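Long-range contacts in peptidoglycan D,D-transpeptidase FtsI (Yersinia pestis, PDB 6SYN), which probably cross-links peptide stems of septal peptidoglycan as a class B penicillin-binding protein, and is captured here with a ring-opened penicillin in its transpeptidase site: residues 455-460 against 476-481; 440-445 against 484-489. All blocks are in the same frame, centred on the assembly; numbering follows the deposited sequence.

Interaction 1: residues 455-460 against 476-481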
loop_
_atom_site.group_PDB
_atom_site.type_symbol
_atom_site.label_atom_id
_atom_site.label_comp_id
_atom_site.label_asym_id
_atom_site.label_seq_id
_atom_site.Cartn_x
_atom_site.Cartn_y
_atom_site.Cartn_z
ATOM N N ARG A 455 -2.101 20.857 -1.198
ATOM C CA ARG A 455 -2.388 19.498 -1.721
ATOM C C ARG A 455 -2.152 18.555 -0.535
ATOM O O ARG A 455 -1.289 18.884 0.307
ATOM C CB ARG A 455 -1.512 19.249 -2.956
ATOM C CG ARG A 455 -1.450 20.450 -3.894
ATOM C CD ARG A 455 -0.746 20.228 -5.218
ATOM N NE ARG A 455 -1.506 19.370 -6.123
ATOM C CZ ARG A 455 -1.933 19.702 -7.343
ATOM N NH1 ARG A 455 -1.683 20.898 -7.854
ATOM N NH2 ARG A 455 -2.609 18.819 -8.058
ATOM N N TYR A 456 -2.925 17.474 -0.405
ATOM C CA TYR A 456 -3.033 16.726 0.877
ATOM C C TYR A 456 -2.947 15.210 0.668
ATOM O O TYR A 456 -3.319 14.707 -0.407
ATOM C CB TYR A 456 -4.325 17.118 1.599
ATOM C CG TYR A 456 -4.538 18.607 1.715
ATOM C CD1 TYR A 456 -3.867 19.353 2.670
ATOM C CD2 TYR A 456 -5.396 19.276 0.855
ATOM C CE1 TYR A 456 -4.051 20.723 2.778
ATOM C CE2 TYR A 456 -5.591 20.644 0.947
ATOM C CZ TYR A 456 -4.916 21.372 1.912
ATOM O OH TYR A 456 -5.105 22.720 2.010
ATOM N N LEU A 457 -2.427 14.524 1.691
ATOM C CA LEU A 457 -2.525 13.056 1.890
ATOM C C LEU A 457 -3.672 12.771 2.866
ATOM O O LEU A 457 -3.487 13.009 4.073
ATOM C CB LEU A 457 -1.208 12.531 2.468
ATOM C CG LEU A 457 0.032 12.757 1.613
ATOM C CD1 LEU A 457 1.285 12.440 2.411
ATOM C CD2 LEU A 457 -0.025 11.917 0.348
ATOM N N ALA A 458 -4.807 12.288 2.358
ATOM C CA ALA A 458 -5.964 11.848 3.170
ATOM C C ALA A 458 -5.628 10.484 3.777
ATOM O O ALA A 458 -5.508 9.503 3.017
ATOM C CB ALA A 458 -7.226 11.813 2.342
ATOM N N TYR A 459 -5.463 10.457 5.101
ATOM C CA TYR A 459 -5.045 9.287 5.911
ATOM C C TYR A 459 -6.210 8.780 6.761
ATOM O O TYR A 459 -6.965 9.594 7.318
ATOM C CB TYR A 459 -3.943 9.676 6.897
ATOM C CG TYR A 459 -2.526 9.656 6.387
ATOM C CD1 TYR A 459 -1.847 8.462 6.216
ATOM C CD2 TYR A 459 -1.831 10.832 6.164
ATOM C CE1 TYR A 459 -0.527 8.432 5.804
ATOM C CE2 TYR A 459 -0.511 10.822 5.745
ATOM C CZ TYR A 459 0.143 9.616 5.565
ATOM O OH TYR A 459 1.443 9.590 5.155
ATOM N N THR A 460 -6.315 7.461 6.899
ATOM C CA THR A 460 -7.013 6.792 8.026
ATOM C C THR A 460 -6.274 5.485 8.311
ATOM O O THR A 460 -6.169 4.646 7.402
ATOM C CB THR A 460 -8.514 6.639 7.752
ATOM O OG1 THR A 460 -9.105 7.930 7.904
ATOM C CG2 THR A 460 -9.198 5.669 8.690
ATOM N N VAL A 476 -4.189 5.507 2.783
ATOM C CA VAL A 476 -3.722 6.875 2.400
ATOM C C VAL A 476 -4.193 7.141 0.963
ATOM O O VAL A 476 -3.876 6.324 0.080
ATOM C CB VAL A 476 -2.192 7.033 2.549
ATOM C CG1 VAL A 476 -1.403 6.020 1.729
ATOM C CG2 VAL A 476 -1.727 8.445 2.220
ATOM N N ILE A 477 -4.967 8.210 0.755
ATOM C CA ILE A 477 -5.308 8.759 -0.593
ATOM C C ILE A 477 -4.372 9.942 -0.837
ATOM O O ILE A 477 -4.435 10.925 -0.070
ATOM C CB ILE A 477 -6.786 9.192 -0.716
ATOM C CG1 ILE A 477 -7.767 8.090 -0.302
ATOM C CG2 ILE A 477 -7.073 9.706 -2.119
ATOM C CD1 ILE A 477 -7.771 6.877 -1.202
ATOM N N ASN A 478 -3.546 9.844 -1.876
ATOM C CA ASN A 478 -2.527 10.864 -2.220
ATOM C C ASN A 478 -3.148 11.828 -3.239
ATOM O O ASN A 478 -3.467 11.381 -4.362
ATOM C CB ASN A 478 -1.228 10.175 -2.646
ATOM C CG ASN A 478 -0.318 11.052 -3.476
ATOM O OD1 ASN A 478 0.034 12.157 -3.066
ATOM N ND2 ASN A 478 0.076 10.554 -4.639
ATOM N N ASP A 479 -3.373 13.074 -2.797
ATOM C CA ASP A 479 -3.783 14.276 -3.580
ATOM C C ASP A 479 -5.208 14.149 -4.119
ATOM O O ASP A 479 -5.428 14.287 -5.323
ATOM C CB ASP A 479 -2.782 14.597 -4.692
ATOM C CG ASP A 479 -2.920 16.011 -5.233
ATOM O OD1 ASP A 479 -3.648 16.809 -4.620
ATOM O OD2 ASP A 479 -2.302 16.303 -6.260
ATOM N N PRO A 480 -6.224 13.977 -3.240
ATOM C CA PRO A 480 -7.627 14.050 -3.649
ATOM C C PRO A 480 -7.978 15.456 -4.162
ATOM O O PRO A 480 -7.722 16.403 -3.449
ATOM C CB PRO A 480 -8.423 13.698 -2.381
ATOM C CG PRO A 480 -7.464 13.944 -1.235
ATOM C CD PRO A 480 -6.078 13.710 -1.802
ATOM N N GLN A 481 -8.558 15.542 -5.369
ATOM C CA GLN A 481 -8.788 16.811 -6.113
ATOM C C GLN A 481 -10.263 16.973 -6.512
ATOM O O GLN A 481 -10.519 17.714 -7.473
ATOM C CB GLN A 481 -7.902 16.853 -7.364
ATOM C CG GLN A 481 -6.459 17.264 -7.098
ATOM C CD GLN A 481 -6.335 18.615 -6.435
ATOM O OE1 GLN A 481 -7.245 19.446 -6.466
ATOM N NE2 GLN A 481 -5.182 18.852 -5.827
#

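Interaction 2: residues 440-445 against 484-489. With CB9 ((2R,4S)-2-[(1R)-1-{[(2S)-2-carboxy-2-phenylacetyl]amino}-2-oxoethyl]-5,5-dimethyl-1,3-thiazolidine-4-carboxylic acid), chain D.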
loop_
_atom_site.group_PDB
_atom_site.type_symbol
_atom_site.label_atom_id
_atom_site.label_comp_id
_atom_site.label_asym_id
_atom_site.label_seq_id
_atom_site.Cartn_x
_atom_site.Cartn_y
_atom_site.Cartn_z
ATOM N N THR A 440 -7.447 9.552 12.283
ATOM C CA THR A 440 -7.440 10.226 10.962
ATOM C C THR A 440 -6.160 11.051 10.830
ATOM O O THR A 440 -5.458 11.241 11.839
ATOM C CB THR A 440 -8.662 11.130 10.770
ATOM O OG1 THR A 440 -8.655 12.082 11.834
ATOM C CG2 THR A 440 -9.962 10.357 10.748
ATOM N N GLY A 441 -5.895 11.526 9.618
ATOM C CA GLY A 441 -4.780 12.430 9.298
ATOM C C GLY A 441 -5.027 13.121 7.972
ATOM O O GLY A 441 -5.614 12.486 7.064
ATOM N N THR A 442 -4.642 14.394 7.886
ATOM C CA THR A 442 -4.604 15.201 6.642
ATOM C C THR A 442 -3.238 15.889 6.609
ATOM O O THR A 442 -3.104 16.962 7.235
ATOM C CB THR A 442 -5.778 16.190 6.574
ATOM O OG1 THR A 442 -6.961 15.549 7.057
ATOM C CG2 THR A 442 -6.017 16.723 5.177
ATOM N N ALA A 443 -2.249 15.254 5.975
ATOM C CA ALA A 443 -0.866 15.770 5.854
ATOM C C ALA A 443 -0.808 16.750 4.682
ATOM O O ALA A 443 -1.339 16.415 3.606
ATOM C CB ALA A 443 0.117 14.639 5.680
ATOM N N LYS A 444 -0.228 17.931 4.907
ATOM C CA LYS A 444 0.135 18.883 3.827
ATOM C C LYS A 444 1.303 18.266 3.055
ATOM O O LYS A 444 2.233 17.754 3.708
ATOM C CB LYS A 444 0.460 20.270 4.391
ATOM C CG LYS A 444 -0.732 21.213 4.467
ATOM C CD LYS A 444 -0.366 22.650 4.769
ATOM C CE LYS A 444 -1.343 23.642 4.165
ATOM N NZ LYS A 444 -1.715 24.707 5.128
ATOM N N LYS A 445 1.219 18.270 1.723
ATOM C CA LYS A 445 2.215 17.629 0.824
ATOM C C LYS A 445 3.385 18.588 0.602
ATOM O O LYS A 445 3.157 19.701 0.107
ATOM C CB LYS A 445 1.578 17.245 -0.513
ATOM C CG LYS A 445 1.064 15.817 -0.594
ATOM C CD LYS A 445 0.577 15.446 -1.974
ATOM C CE LYS A 445 1.684 15.333 -3.001
ATOM N NZ LYS A 445 2.017 13.920 -3.302
ATOM N N LYS A 484 -13.655 17.405 -1.171
ATOM C CA LYS A 484 -13.268 17.037 0.215
ATOM C C LYS A 484 -11.840 16.482 0.162
ATOM O O LYS A 484 -11.500 15.852 -0.861
ATOM C CB LYS A 484 -14.289 16.062 0.808
ATOM C CG LYS A 484 -15.721 16.582 0.828
ATOM C CD LYS A 484 -16.636 15.836 1.776
ATOM C CE LYS A 484 -18.069 15.762 1.284
ATOM N NZ LYS A 484 -18.996 15.344 2.364
ATOM N N TYR A 485 -11.024 16.740 1.193
ATOM C CA TYR A 485 -9.597 16.316 1.229
ATOM C C TYR A 485 -9.171 15.781 2.608
ATOM O O TYR A 485 -8.092 15.184 2.663
ATOM C CB TYR A 485 -8.704 17.466 0.757
ATOM C CG TYR A 485 -8.922 18.764 1.489
ATOM C CD1 TYR A 485 -9.878 19.669 1.056
ATOM C CD2 TYR A 485 -8.185 19.087 2.617
ATOM C CE1 TYR A 485 -10.095 20.861 1.723
ATOM C CE2 TYR A 485 -8.386 20.280 3.293
ATOM C CZ TYR A 485 -9.347 21.169 2.844
ATOM O OH TYR A 485 -9.577 22.347 3.494
ATOM N N TYR A 486 -9.956 15.971 3.676
ATOM C CA TYR A 486 -9.661 15.427 5.032
ATOM C C TYR A 486 -9.653 13.897 4.996
ATOM O O TYR A 486 -10.506 13.314 4.286
ATOM C CB TYR A 486 -10.729 15.809 6.060
ATOM C CG TYR A 486 -10.668 17.210 6.615
ATOM C CD1 TYR A 486 -9.876 18.191 6.042
ATOM C CD2 TYR A 486 -11.458 17.568 7.697
ATOM C CE1 TYR A 486 -9.848 19.481 6.545
ATOM C CE2 TYR A 486 -11.447 18.854 8.208
ATOM C CZ TYR A 486 -10.636 19.815 7.631
ATOM O OH TYR A 486 -10.607 21.087 8.125
ATOM N N GLY A 487 -8.765 13.274 5.778
ATOM C CA GLY A 487 -8.744 11.816 6.001
ATOM C C GLY A 487 -10.087 11.311 6.506
ATOM O O GLY A 487 -10.529 10.239 6.042
ATOM N N GLY A 488 -10.718 12.071 7.412
ATOM C CA GLY A 488 -12.017 11.747 8.032
ATOM C C GLY A 488 -13.138 11.679 7.008
ATOM O O GLY A 488 -14.117 10.944 7.248
ATOM N N ALA A 489 -12.994 12.416 5.905
ATOM C CA ALA A 489 -14.021 12.610 4.858
ATOM C C ALA A 489 -13.774 11.689 3.653
ATOM O O ALA A 489 -14.760 11.333 2.982
ATOM C CB ALA A 489 -14.017 14.062 4.447
HETATM C C CB9 D . -3.143 16.141 11.272
HETATM N N CB9 D . -3.603 18.402 10.285
HETATM O O CB9 D . -3.088 15.585 10.202
HETATM C CA CB9 D . -3.629 17.569 11.490
HETATM C CB CB9 D . -5.005 17.558 12.216
HETATM C CAA CB9 D . -8.560 17.734 11.445
HETATM C CAB CB9 D . -7.431 18.428 9.331
HETATM O OAD CB9 D . -8.046 15.202 9.413
HETATM O OAE CB9 D . -1.722 22.287 8.380
HETATM O OAF CB9 D . -1.804 19.534 10.995
HETATM O OAG CB9 D . -7.326 14.367 11.279
HETATM O OAH CB9 D . -1.022 20.278 8.341
HETATM C CAJ CB9 D . -6.493 20.941 6.687
HETATM C CAK CB9 D . -6.506 21.591 7.900
HETATM C CAL CB9 D . -5.396 20.197 6.322
HETATM C CAM CB9 D . -5.417 21.492 8.753
HETATM C CAN CB9 D . -4.304 20.090 7.176
HETATM N NAP CB9 D . -5.809 16.356 11.949
HETATM S SAQ CB9 D . -6.086 18.918 11.671
HETATM C CAR CB9 D . -7.365 15.230 10.423
HETATM C CAS CB9 D . -1.846 21.114 8.614
HETATM C CAT CB9 D . -2.791 19.466 10.264
HETATM C CAU CB9 D . -4.316 20.713 8.419
HETATM C CAX CB9 D . -6.468 16.461 10.642
HETATM C CAY CB9 D . -3.120 20.674 9.362
HETATM C CAZ CB9 D . -7.232 17.824 10.710
#

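Interaction 1: residues 455-460 against 476-481
Strand 455-460 runs antiparallel to strand 476-478, the short-segment axes 4.5 Å apart at an angle of 166°, as in adjoining arms of a β hairpin. Ala458 and Ile477 form the hydrogen-bonded pair: Ile477 N reaches Ala458 O at 2.7 Å, and Ala458 N reaches Ile477 O at 2.8 Å. Just past the strand Asp479 has a positive phi, and its N still bonds Tyr456 O at 2.9 Å. On one sheet face Val476 CG2, anti to its backbone N, makes a CH-pi contact over the Tyr459 ring, 4.0 Å from its centroid and 19° off the normal. Leu457 CD2 lies alongside Asn478 CB at 3.7 Å on the same face, whereas the CB atoms of Ala458 and Ile477 meet on the other. The Tyr456 ring touches CB9 and stacks on Tyr485, so the hairpin contributes a wall of the ligand pocket. Arg455, bent at chi3, forms a salt bridge with Asp479, NE at 3.2 Å and NH2 at 3.1 Å converging side-on on OD2. The guanidinium and carboxylate planes are 69° apart; NH2 lies on the syn side of OD2, and NE approaches from above the carboxylate plane. Gln481 NE2 donates to Asp479 OD1. Strand 437-446 flanks strand 455-464 on its far edge, and its Lys445 bonds Asn478 OD1; helix 370-381 packs on Tyr459 and Val476, and Tyr459 OH bonds Glu249 O.

Interaction 2: residues 440-445 against 484-489
Thr442 OG1 is held by two bonds: it accepts from Gly487 N at 3.2 Å along a nearly straight N-H (162°), and donates to the CB9 carboxylate oxygen OAD at 2.6 Å. Anti to the carbonyl carbon, OG1 points to the start of helix 487-490, where Gly487 N follows the N-cap residue Tyr486. The other carboxylate oxygen, OAG, takes a bond from Thr440 OG1 at 2.7 Å. Thr440 OG1 sits between the backbone N and the carbonyl carbon (chi1 58°), which puts CG2 anti to the carbonyl carbon and 3.7 Å from Gly488 CA. Gly487 CA makes a CA-H...O contact with Gly441 O at 3.4 Å. Two tyrosines border the ligand differently. Tyr486 presents a ring face to the CB9 methyl CAB, which sits 3.8 Å above its plane and toward the rim, whereas Tyr485 meets phenyl carbon CAJ with its edge. Thr442 N bonds the CB9 carbonyl oxygen O at 3.0 Å, consistent with the oxyanion-hole amide that follows the Lys-Thr-Gly motif in penicillin-binding proteins. The Gly487 N-H and the helix start would probably polarise the Thr442 hydroxyl, strengthening its donation to the carboxylate.

Overall arrangement
Reading from the N terminus, the chain lays down strand 437-446, turns into strand 455-464, returns along strand 471-478 and then enters helix 487-490. Interaction 1 closes the short hairpin loop between strands 455-464 and 471-478. Interaction 2 joins 440-445 to 484-489 and closes a longer loop with the whole hairpin nested inside it; the two contacts do not cross. Their centres lie 6 Å apart, and the sheet is continuous between them, with Tyr459 N probably bonded to Gly441 O at 2.8 Å. The stacked rings of Tyr456 and Tyr485 bridge them again. Together they tie the ligand-binding edge strand and the helix start to the antiparallel sheet of the transpeptidase domain.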